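Local coordinates for outer membrane protein SusF (Bacteroides thetaiotaomicron, PDB 4FE9) that binds starch at the cell surface through its carbohydrate-binding modules, before the starch is transported into the periplasm for degradation, at residues 204-207 with 208-211; 243-247 with 248-252; 420-423 with 424-427; 439-443 with 444-448. All blocks are in the same frame, centred on the assembly; numbering follows the deposited sequence. Where two conformers were deposited one is given.

Contact 1: residues 204-207 with 208-211; sequences DIDW and TKAL. With GLC (alpha-D-glucopyranose), chain B; GLC (alpha-D-glucopyranose), chain C; EDO (1,2-ethanediol), chain G.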
loop_
_atom_site.group_PDB
_atom_site.type_symbol
_atom_site.label_atom_id
_atom_site.label_comp_id
_atom_site.label_asym_id
_atom_site.label_seq_id
_atom_site.Cartn_x
_atom_site.Cartn_y
_atom_site.Cartn_z
ATOM N N ASP A 204 26.591 14.302 -19.816
ATOM C CA ASP A 204 25.681 15.369 -20.266
ATOM C C ASP A 204 24.203 14.970 -20.091
ATOM O O ASP A 204 23.818 13.803 -20.341
ATOM C CB ASP A 204 25.967 15.737 -21.729
ATOM C CG ASP A 204 24.946 16.769 -22.303
ATOM O OD1 ASP A 204 25.025 17.954 -21.922
ATOM O OD2 ASP A 204 24.064 16.376 -23.137
ATOM N N ILE A 205 23.392 15.921 -19.617
ATOM C CA ILE A 205 21.960 15.716 -19.449
ATOM C C ILE A 205 21.222 16.761 -20.293
ATOM O O ILE A 205 21.599 17.942 -20.302
ATOM C CB ILE A 205 21.560 15.918 -17.988
ATOM C CG1 ILE A 205 22.318 14.948 -17.092
ATOM C CG2 ILE A 205 20.014 15.804 -17.814
ATOM C CD1 ILE A 205 21.992 15.084 -15.576
ATOM N N ASP A 206 20.258 16.307 -21.095
ATOM C CA ASP A 206 19.424 17.222 -21.863
ATOM C C ASP A 206 18.285 17.692 -20.975
ATOM O O ASP A 206 17.322 16.946 -20.706
ATOM C CB ASP A 206 18.878 16.528 -23.115
ATOM C CG ASP A 206 18.100 17.466 -24.005
ATOM O OD1 ASP A 206 17.691 18.574 -23.532
ATOM O OD2 ASP A 206 17.995 17.158 -25.206
ATOM N N TRP A 207 18.482 18.859 -20.376
ATOM C CA TRP A 207 17.526 19.388 -19.409
ATOM C C TRP A 207 16.127 19.550 -19.968
ATOM O O TRP A 207 15.174 19.556 -19.215
ATOM C CB TRP A 207 18.021 20.735 -18.850
ATOM C CG TRP A 207 19.394 20.614 -18.236
ATOM C CD1 TRP A 207 20.549 21.187 -18.683
ATOM C CD2 TRP A 207 19.748 19.807 -17.117
ATOM N NE1 TRP A 207 21.601 20.840 -17.857
ATOM C CE2 TRP A 207 21.130 20.000 -16.881
ATOM C CE3 TRP A 207 19.010 19.015 -16.220
ATOM C CZ2 TRP A 207 21.795 19.411 -15.797
ATOM C CZ3 TRP A 207 19.666 18.451 -15.137
ATOM C CH2 TRP A 207 21.054 18.608 -14.965
ATOM N N THR A 208 16.010 19.815 -21.275
ATOM C CA THR A 208 14.679 19.923 -21.881
ATOM C C THR A 208 13.890 18.596 -21.812
ATOM O O THR A 208 12.700 18.575 -22.054
ATOM C CB THR A 208 14.723 20.414 -23.345
ATOM O OG1 THR A 208 15.325 19.402 -24.162
ATOM C CG2 THR A 208 15.513 21.708 -23.471
ATOM N N LYS A 209 14.531 17.507 -21.414
ATOM C CA LYS A 209 13.845 16.231 -21.446
ATOM C C LYS A 209 13.447 15.733 -20.090
ATOM O O LYS A 209 13.102 14.588 -19.949
ATOM C CB LYS A 209 14.667 15.162 -22.197
ATOM C CG LYS A 209 15.083 15.585 -23.567
ATOM C CD LYS A 209 15.385 14.387 -24.484
ATOM C CE LYS A 209 15.393 14.842 -25.939
ATOM N NZ LYS A 209 16.416 14.097 -26.739
ATOM N N ALA A 210 13.520 16.600 -19.074
ATOM C CA ALA A 210 13.151 16.227 -17.707
ATOM C C ALA A 210 11.729 15.756 -17.558
ATOM O O ALA A 210 10.802 16.384 -18.077
ATOM C CB ALA A 210 13.388 17.398 -16.759
ATOM N N LEU A 211 11.533 14.804 -16.661
ATOM C CA LEU A 211 10.257 14.598 -16.055
ATOM C C LEU A 211 10.298 15.104 -14.622
ATOM O O LEU A 211 11.254 14.833 -13.883
ATOM C CB LEU A 211 9.898 13.117 -16.058
ATOM C CG LEU A 211 10.029 12.444 -17.446
ATOM C CD1 LEU A 211 9.925 10.969 -17.291
ATOM C CD2 LEU A 211 8.920 12.963 -18.397
HETATM C C1 GLC B . 19.083 21.867 -13.826
HETATM C C2 GLC B . 17.681 21.365 -13.503
HETATM C C3 GLC B . 17.054 22.248 -12.422
HETATM C C4 GLC B . 17.942 22.243 -11.195
HETATM C C5 GLC B . 19.363 22.653 -11.567
HETATM C C6 GLC B . 20.260 22.452 -10.358
HETATM O O2 GLC B . 16.864 21.466 -14.677
HETATM O O3 GLC B . 15.782 21.710 -12.097
HETATM O O4 GLC B . 17.433 23.121 -10.207
HETATM O O5 GLC B . 19.890 21.810 -12.640
HETATM O O6 GLC B . 21.530 22.980 -10.655
HETATM C C1 GLC C . 20.195 25.627 -17.419
HETATM C C2 GLC C . 18.913 24.825 -17.623
HETATM C C3 GLC C . 18.440 24.325 -16.289
HETATM C C4 GLC C . 19.509 23.511 -15.571
HETATM C C5 GLC C . 20.836 24.250 -15.533
HETATM C C6 GLC C . 21.950 23.285 -15.097
HETATM O O2 GLC C . 17.899 25.685 -18.147
HETATM O O3 GLC C . 17.305 23.498 -16.447
HETATM O O4 GLC C . 18.990 23.223 -14.243
HETATM O O5 GLC C . 21.179 24.739 -16.852
HETATM O O6 GLC C . 23.038 24.039 -14.566
HETATM C C1 EDO G . 24.750 18.509 -17.455
HETATM O O1 EDO G . 24.544 18.308 -18.871
HETATM C C2 EDO G . 25.775 17.531 -16.905
HETATM O O2 EDO G . 27.110 18.048 -17.038
#
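Asp206 and Thr208 meet at the start of a short 3-10 turn in the first carbohydrate-binding module, just after strand 204-205, and the turn carries the sugar-stacking ring of Trp207. Thr208 OG1 donates to Asp206 OD1 at 2.6 Å, reaching it from above the carboxylate plane, 40° out of it. Thr208 N adds a weak bond to the same oxygen, so OD1 takes two donors from one residue. The backbone closes the turn behind them: Lys209 N donates to Asp206 O over 2.9 Å, and Ala210 N makes a weak bond to Trp207 O. Lys209 lays its aliphatic chain across the carboxylate, CG 3.6 Å from Asp206 CG, while its NZ forms only a long salt bridge to Asp206 OD2.

The Trp207 indole lies between Ile205, whose CG2 is 3.7 Å from its plane, and the sugar. Two glucose units cover the face opposite Ile205, so the indole serves as a platform, consistent with CH-pi stacking; Trp162, another pocket residue, touches it, and Lys193 NZ hydrogen-bonds the glycan. C4 of the chain C glucose stands 3.8 Å above the Trp207 plane and C1 of the chain B glucose 3.6 Å above it, both displaced toward the rim.

Contact 2: residues 243-247 with 248-252; sequences ISFDA and FNYRF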
loop_
_atom_site.group_PDB
_atom_site.type_symbol
_atom_site.label_atom_id
_atom_site.label_comp_id
_atom_site.label_asym_id
_atom_site.label_seq_id
_atom_site.Cartn_x
_atom_site.Cartn_y
_atom_site.Cartn_z
ATOM N N ILE A 243 11.676 6.597 -3.749
ATOM C CA ILE A 243 11.065 7.415 -4.766
ATOM C C ILE A 243 10.437 6.467 -5.790
ATOM O O ILE A 243 11.087 5.514 -6.199
ATOM C CB ILE A 243 12.112 8.245 -5.490
ATOM C CG1 ILE A 243 12.705 9.292 -4.561
ATOM C CG2 ILE A 243 11.489 8.965 -6.711
ATOM C CD1 ILE A 243 13.904 9.988 -5.194
ATOM N N SER A 244 9.118 6.578 -5.988
ATOM C CA SER A 244 8.414 5.700 -6.945
ATOM C C SER A 244 7.865 6.484 -8.096
ATOM O O SER A 244 7.286 7.566 -7.897
ATOM C CB SER A 244 7.282 4.951 -6.265
ATOM O OG SER A 244 7.798 4.105 -5.259
ATOM N N PHE A 245 7.944 5.904 -9.286
ATOM C CA PHE A 245 7.524 6.578 -10.512
ATOM C C PHE A 245 6.691 5.592 -11.349
ATOM O O PHE A 245 7.169 4.506 -11.695
ATOM C CB PHE A 245 8.756 7.021 -11.313
ATOM C CG PHE A 245 8.447 7.421 -12.730
ATOM C CD1 PHE A 245 7.319 8.184 -13.022
ATOM C CD2 PHE A 245 9.258 6.984 -13.788
ATOM C CE1 PHE A 245 7.020 8.550 -14.312
ATOM C CE2 PHE A 245 8.980 7.363 -15.098
ATOM C CZ PHE A 245 7.827 8.111 -15.372
ATOM N N ASP A 246 5.410 5.918 -11.536
ATOM C CA ASP A 246 4.484 5.084 -12.311
ATOM C C ASP A 246 4.403 5.637 -13.718
ATOM O O ASP A 246 3.894 6.756 -13.945
ATOM C CB ASP A 246 3.108 5.108 -11.617
ATOM C CG ASP A 246 2.043 4.291 -12.346
ATOM O OD1 ASP A 246 2.175 4.036 -13.590
ATOM O OD2 ASP A 246 1.001 4.011 -11.687
ATOM N N ALA A 247 5.045 4.961 -14.646
ATOM C CA ALA A 247 5.209 5.499 -15.977
ATOM C C ALA A 247 4.020 5.136 -16.896
ATOM O O ALA A 247 4.103 5.301 -18.127
ATOM C CB ALA A 247 6.516 5.016 -16.590
ATOM N N PHE A 248 2.923 4.665 -16.304
ATOM C CA PHE A 248 1.681 4.483 -17.057
ATOM C C PHE A 248 0.658 5.556 -16.661
ATOM O O PHE A 248 0.216 6.336 -17.510
ATOM C CB PHE A 248 1.103 3.076 -16.821
ATOM C CG PHE A 248 -0.260 2.864 -17.448
ATOM C CD1 PHE A 248 -0.390 2.775 -18.835
ATOM C CD2 PHE A 248 -1.422 2.944 -16.663
ATOM C CE1 PHE A 248 -1.647 2.657 -19.437
ATOM C CE2 PHE A 248 -2.694 2.833 -17.252
ATOM C CZ PHE A 248 -2.803 2.678 -18.654
ATOM N N ASN A 249 0.435 5.691 -15.349
ATOM C CA ASN A 249 -0.366 6.795 -14.788
ATOM C C ASN A 249 0.364 8.131 -14.650
ATOM O O ASN A 249 -0.277 9.157 -14.491
ATOM C CB ASN A 249 -0.968 6.393 -13.454
ATOM C CG ASN A 249 -1.856 5.197 -13.578
ATOM O OD1 ASN A 249 -2.831 5.216 -14.353
ATOM N ND2 ASN A 249 -1.431 4.084 -12.980
ATOM N N TYR A 250 1.690 8.118 -14.845
ATOM C CA TYR A 250 2.567 9.334 -14.642
ATOM C C TYR A 250 2.361 10.029 -13.305
ATOM O O TYR A 250 1.831 11.136 -13.235
ATOM C CB TYR A 250 2.458 10.310 -15.796
ATOM C CG TYR A 250 3.333 9.929 -16.931
ATOM C CD1 TYR A 250 2.987 8.860 -17.768
ATOM C CD2 TYR A 250 4.625 10.441 -17.024
ATOM C CE1 TYR A 250 3.891 8.374 -18.735
ATOM C CE2 TYR A 250 5.523 9.976 -17.998
ATOM C CZ TYR A 250 5.177 8.914 -18.798
ATOM O OH TYR A 250 6.042 8.531 -19.797
ATOM N N ARG A 251 2.670 9.315 -12.253
ATOM C CA ARG A 251 2.551 9.833 -10.913
ATOM C C ARG A 251 3.830 9.429 -10.198
ATOM O O ARG A 251 4.447 8.424 -10.570
ATOM C CB ARG A 251 1.366 9.176 -10.199
ATOM C CG ARG A 251 0.043 10.000 -10.318
ATOM C CD ARG A 251 -0.851 9.844 -9.049
ATOM N NE ARG A 251 -1.691 11.017 -8.879
ATOM C CZ ARG A 251 -1.660 11.819 -7.829
ATOM N NH1 ARG A 251 -0.985 11.473 -6.747
ATOM N NH2 ARG A 251 -2.460 12.870 -7.792
ATOM N N PHE A 252 4.164 10.152 -9.116
ATOM C CA PHE A 252 5.324 9.825 -8.305
ATOM C C PHE A 252 4.925 9.895 -6.850
ATOM O O PHE A 252 3.978 10.618 -6.492
ATOM C CB PHE A 252 6.443 10.802 -8.595
ATOM C CG PHE A 252 6.225 12.173 -7.995
ATOM C CD1 PHE A 252 5.686 13.205 -8.765
ATOM C CD2 PHE A 252 6.513 12.412 -6.647
ATOM C CE1 PHE A 252 5.451 14.473 -8.204
ATOM C CE2 PHE A 252 6.269 13.651 -6.067
ATOM C CZ PHE A 252 5.749 14.695 -6.840
#
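Asp246 reaches across the turn to Phe248 and Asn249, and its side chain can be followed outward from the backbone. CB lies 3.7 Å from Arg251 O, the same carbonyl that accepts the backbone N-H of Asp246 in a nearly straight bond (N to O 2.9 Å). With CG anti to the backbone N (chi1 179°), the carboxylate is carried forward over the turn. There OD1 takes two backbone donors: Phe248 N arrives nearly along the C-O axis at 2.9 Å, whereas Asn249 N comes from well above the carboxylate plane, 59° out of it. OD2 is left for Asn249 ND2, which meets it on the syn side at 2.8 Å with the oxygen almost in the amide plane. Asn249 is held at its other end too, since its OD1 bonds to Ser105 OG.

These bonds brace the tip of the beta hairpin formed by strands 241-246 and 251-256. Tyr250 and Arg251 both face Asp246, a G1 beta bulge, and Tyr250 has the positive phi found at its first position. Beyond the bulge Phe245 and Phe252 form an antiparallel non-hydrogen-bonded pair, and Phe252 CA makes a CA-H...O contact with Ser244 O at 3.0 Å.

On the sheet face of Phe245 the aromatic rings pack in an offset edge-to-face (T-shaped) arrangement. The edge of Phe245 is turned toward the face of Tyr250, with planes 73° apart and centroids separated by 5.7 Å; Tyr250 in turn meets Trp227 edge-to-face. Closest across this pair are Phe245 CZ and Tyr250 CE2, 4.0 Å apart.

Contact 3: residues 420-423 with 424-427; sequences AVSA and GDWW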
loop_
_atom_site.group_PDB
_atom_site.type_symbol
_atom_site.label_atom_id
_atom_site.label_comp_id
_atom_site.label_asym_id
_atom_site.label_seq_id
_atom_site.Cartn_x
_atom_site.Cartn_y
_atom_site.Cartn_z
ATOM N N ALA A 420 3.095 -14.021 2.752
ATOM C CA ALA A 420 3.848 -12.976 2.024
ATOM C C ALA A 420 5.221 -13.466 1.558
ATOM O O ALA A 420 5.870 -12.814 0.746
ATOM C CB ALA A 420 3.997 -11.727 2.891
ATOM N N VAL A 421 5.704 -14.570 2.133
ATOM C CA VAL A 421 7.056 -15.081 1.796
ATOM C C VAL A 421 6.964 -16.324 0.888
ATOM O O VAL A 421 6.200 -17.243 1.169
ATOM C CB VAL A 421 7.865 -15.446 3.084
ATOM C CG1 VAL A 421 9.295 -16.031 2.713
ATOM C CG2 VAL A 421 7.980 -14.241 3.999
ATOM N N SER A 422 7.735 -16.338 -0.193
ATOM C CA SER A 422 7.691 -17.456 -1.134
ATOM C C SER A 422 8.188 -18.758 -0.476
ATOM O O SER A 422 9.035 -18.732 0.417
ATOM C CB SER A 422 8.530 -17.153 -2.362
ATOM O OG SER A 422 9.909 -17.263 -2.063
ATOM N N ALA A 423 7.682 -19.891 -0.949
ATOM C CA ALA A 423 8.028 -21.196 -0.346
ATOM C C ALA A 423 9.534 -21.474 -0.468
ATOM O O ALA A 423 10.141 -22.072 0.422
ATOM C CB ALA A 423 7.220 -22.323 -1.005
ATOM N N GLY A 424 10.121 -21.044 -1.581
ATOM C CA GLY A 424 11.563 -21.108 -1.766
ATOM C C GLY A 424 12.325 -20.435 -0.620
ATOM O O GLY A 424 13.450 -20.798 -0.333
ATOM N N ASP A 425 11.692 -19.443 0.009
ATOM C CA ASP A 425 12.306 -18.656 1.070
ATOM C C ASP A 425 11.795 -19.066 2.451
ATOM O O ASP A 425 11.783 -18.255 3.396
ATOM C CB ASP A 425 12.016 -17.175 0.849
ATOM C CG ASP A 425 12.812 -16.585 -0.330
ATOM O OD1 ASP A 425 13.766 -17.246 -0.809
ATOM O OD2 ASP A 425 12.467 -15.462 -0.759
ATOM N N TRP A 426 11.445 -20.340 2.589
ATOM C CA TRP A 426 11.060 -20.884 3.896
ATOM C C TRP A 426 12.131 -20.610 4.956
ATOM O O TRP A 426 11.810 -20.357 6.106
ATOM C CB TRP A 426 10.818 -22.390 3.787
ATOM C CG TRP A 426 12.054 -23.156 3.471
ATOM C CD1 TRP A 426 12.559 -23.409 2.237
ATOM C CD2 TRP A 426 13.036 -23.625 4.412
ATOM N NE1 TRP A 426 13.775 -24.063 2.340
ATOM C CE2 TRP A 426 14.074 -24.225 3.668
ATOM C CE3 TRP A 426 13.112 -23.636 5.810
ATOM C CZ2 TRP A 426 15.208 -24.792 4.275
ATOM C CZ3 TRP A 426 14.231 -24.218 6.420
ATOM C CH2 TRP A 426 15.250 -24.804 5.652
ATOM N N TRP A 427 13.403 -20.575 4.538
ATOM C CA TRP A 427 14.517 -20.480 5.515
ATOM C C TRP A 427 14.615 -19.056 6.108
ATOM O O TRP A 427 15.403 -18.812 6.999
ATOM C CB TRP A 427 15.825 -20.830 4.846
ATOM C CG TRP A 427 16.013 -20.109 3.564
ATOM C CD1 TRP A 427 15.641 -20.541 2.322
ATOM C CD2 TRP A 427 16.570 -18.815 3.387
ATOM N NE1 TRP A 427 15.899 -19.576 1.393
ATOM C CE2 TRP A 427 16.446 -18.492 2.017
ATOM C CE3 TRP A 427 17.111 -17.855 4.268
ATOM C CZ2 TRP A 427 16.958 -17.302 1.469
ATOM C CZ3 TRP A 427 17.578 -16.634 3.724
ATOM C CH2 TRP A 427 17.467 -16.366 2.345
HETATM O O HOH W 1 10.198 -14.375 -0.579
#
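Ser422 and Asp425 are joined by backbone hydrogen bonding in a 3-10 turn on the loop between strands 410-415 and 430-434. Asp425 N donates to Ser422 O over 2.8 Å, and one residue later Trp426 N donates to Ala423 O over 3.1 Å. Both are i to i+3 bonds, the spacing that defines a 3-10 turn.

A water bridges the side chain of Asp425 and the backbone ahead of the turn. It accepts from Ser422 N at 3.2 Å and donates to Asp425 OD2 over a short 2.5 Å, linking the two segments. Lys428 is a further, weak and long ion-pair partner of OD2.

Apolar packing involves Val421 and Trp426. Val421 extends CG1 anti to its backbone N (chi1 178°), which places this methyl 3.5 Å from Asp425 CB; the two side chains cross at about a right angle. One face of the Trp426 indole carries CB of Trp427, 3.8 Å above its centre. Farther out, Trp426 packs on Arg413 and Cys415 of strand 410-415, tying the turn to the sheet of the third carbohydrate-binding module.

A ring-edge-to-carbonyl contact forms the last group. The edge of the Trp426 indole comes up against Ala423 O, with CD1 3.3 Å from that oxygen, which lies near the ring plane. Ala423 O therefore accepts the amide N-H of Trp426 while lying beside the indole edge of the same residue, and such an edge, carrying partly positive C-H hydrogens, probably suits a carbonyl oxygen.

Contact 4: residues 439-443 with 444-448; sequences AYRGN and GGDQA. With EDO (1,2-ethanediol), chain F.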
loop_
_atom_site.group_PDB
_atom_site.type_symbol
_atom_site.label_atom_id
_atom_site.label_comp_id
_atom_site.label_asym_id
_atom_site.label_seq_id
_atom_site.Cartn_x
_atom_site.Cartn_y
_atom_site.Cartn_z
ATOM N N ALA A 439 15.758 -21.531 19.433
ATOM C CA ALA A 439 16.687 -20.534 18.855
ATOM C C ALA A 439 16.237 -20.167 17.453
ATOM O O ALA A 439 16.373 -20.972 16.511
ATOM C CB ALA A 439 18.114 -21.089 18.805
ATOM N N TYR A 440 15.796 -18.928 17.296
ATOM C CA TYR A 440 15.386 -18.432 16.008
ATOM C C TYR A 440 16.594 -18.014 15.176
ATOM O O TYR A 440 17.406 -17.166 15.619
ATOM C CB TYR A 440 14.452 -17.233 16.187
ATOM C CG TYR A 440 13.169 -17.589 16.875
ATOM C CD1 TYR A 440 12.167 -18.247 16.194
ATOM C CD2 TYR A 440 13.016 -17.400 18.255
ATOM C CE1 TYR A 440 11.013 -18.655 16.839
ATOM C CE2 TYR A 440 11.864 -17.809 18.913
ATOM C CZ TYR A 440 10.844 -18.392 18.189
ATOM O OH TYR A 440 9.652 -18.755 18.815
ATOM N N ARG A 441 16.553 -18.358 13.897
ATOM C CA ARG A 441 17.605 -17.916 12.991
ATOM C C ARG A 441 17.564 -16.401 12.844
ATOM O O ARG A 441 18.595 -15.736 12.908
ATOM C CB ARG A 441 17.487 -18.594 11.623
ATOM C CG ARG A 441 18.392 -17.941 10.554
ATOM C CD ARG A 441 18.628 -18.881 9.377
ATOM N NE ARG A 441 19.373 -18.189 8.313
ATOM C CZ ARG A 441 19.625 -18.703 7.119
ATOM N NH1 ARG A 441 20.459 -18.067 6.283
ATOM N NH2 ARG A 441 19.158 -19.917 6.809
ATOM N N GLY A 442 16.373 -15.851 12.606
ATOM C CA GLY A 442 16.237 -14.431 12.449
ATOM C C GLY A 442 17.005 -13.923 11.232
ATOM O O GLY A 442 17.006 -14.582 10.180
ATOM N N ASN A 443 17.794 -12.862 11.434
ATOM C CA ASN A 443 18.685 -12.325 10.377
ATOM C C ASN A 443 20.023 -13.021 10.192
ATOM O O ASN A 443 20.861 -12.539 9.417
ATOM C CB ASN A 443 18.937 -10.832 10.577
ATOM C CG ASN A 443 17.727 -10.013 10.287
ATOM O OD1 ASN A 443 17.084 -10.177 9.238
ATOM N ND2 ASN A 443 17.352 -9.163 11.230
ATOM N N GLY A 444 20.282 -14.058 10.987
ATOM C CA GLY A 444 21.596 -14.699 11.009
ATOM C C GLY A 444 21.706 -15.689 9.860
ATOM O O GLY A 444 20.743 -15.869 9.085
ATOM N N GLY A 445 22.897 -16.269 9.689
ATOM C CA GLY A 445 23.126 -17.295 8.641
ATOM C C GLY A 445 22.644 -18.668 9.087
ATOM O O GLY A 445 21.940 -18.811 10.128
ATOM N N ASP A 446 23.042 -19.697 8.349
ATOM C CA ASP A 446 22.647 -21.053 8.707
ATOM C C ASP A 446 23.040 -21.292 10.144
ATOM O O ASP A 446 24.140 -20.941 10.548
ATOM C CB ASP A 446 23.360 -22.059 7.821
ATOM C CG ASP A 446 22.841 -22.046 6.374
ATOM O OD1 ASP A 446 23.459 -22.712 5.526
ATOM O OD2 ASP A 446 21.764 -21.479 6.122
ATOM N N GLN A 447 22.175 -21.965 10.890
ATOM C CA GLN A 447 22.468 -22.328 12.265
ATOM C C GLN A 447 23.306 -23.587 12.318
ATOM O O GLN A 447 23.295 -24.396 11.376
ATOM C CB GLN A 447 21.160 -22.493 13.073
ATOM C CG GLN A 447 20.362 -21.164 13.182
ATOM C CD GLN A 447 19.013 -21.328 13.839
ATOM O OE1 GLN A 447 18.156 -22.032 13.258
ATOM N NE2 GLN A 447 18.811 -20.755 14.940
ATOM N N ALA A 448 24.030 -23.756 13.410
ATOM C CA ALA A 448 24.754 -25.010 13.662
ATOM C C ALA A 448 23.812 -26.207 13.631
ATOM O O ALA A 448 22.636 -26.087 14.003
ATOM C CB ALA A 448 25.510 -24.937 15.003
HETATM C C1 EDO F . 7.310 -16.467 19.455
HETATM O O1 EDO F . 7.068 -17.171 18.231
HETATM C C2 EDO F . 8.006 -15.175 19.103
HETATM O O2 EDO F . 8.332 -14.483 20.310
HETATM O O HOH W 2 21.167 -15.100 5.960
#
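Arg441 lays its guanidinium over the backbone of Gly444, Gly445 and Asp446, and its torsions explain how it gets there. CG is anti to the backbone N (chi1 168°) and the chain stays extended as far as NE, which carries the head group across to the 444-446 backbone. NE donates to Gly444 O at 2.8 Å, with that oxygen lying at the edge of the guanidinium, only 7° from its plane. One flat face rests on the next peptide: Gly445 C is 3.2 Å from the plane and Asp446 N 3.6 Å, the latter over its centre. At the far end NH2 forms a salt bridge to Asp446 OD2 at 3.1 Å, the carboxylate plane being nearly perpendicular to the guanidinium, and a second one to Glu430. A water joins NH1 to Gly444 O, giving that carbonyl two donors.

Gln447 reaches back beside the arginine. Its chain is extended beyond CG, and the terminal amide turns so that NE2 donates to Ala439 O at 2.9 Å, the oxygen in the amide plane. Its CD also packs against Arg441 CB at 3.8 Å.

Backbone geometry completes the corner, Gly444 N donating to Arg441 O over 3.1 Å. With Gly442 at positive phi (63°), residues 441 to 444 form a type II' beta turn, which reverses the chain directly after strand 437-440 in the third carbohydrate-binding module.

In the fold
Along the chain the contacts follow in numerical order, two in each of two carbohydrate-binding modules. Contacts 1 and 2 share the first module: centres lie 18 Å apart, and Leu211 CD1 touches Phe245 CZ at 4.0 Å, so the loop leading from the sugar-bearing turn packs on the hairpin strand 241-246 of the eight-stranded antiparallel sheet. Contacts 3 and 4 belong to the third module, centres 15 Å apart; contact 3 lies in the loop leading into strand 430-434, contact 4 starts on its hairpin partner 437-440, and Trp427 packs on Arg441. Contacts 1 and 4 lie 48 Å apart between centres, reflecting the extended multidomain layout. Contact 1 alone contains a residue of an observed glycan pocket.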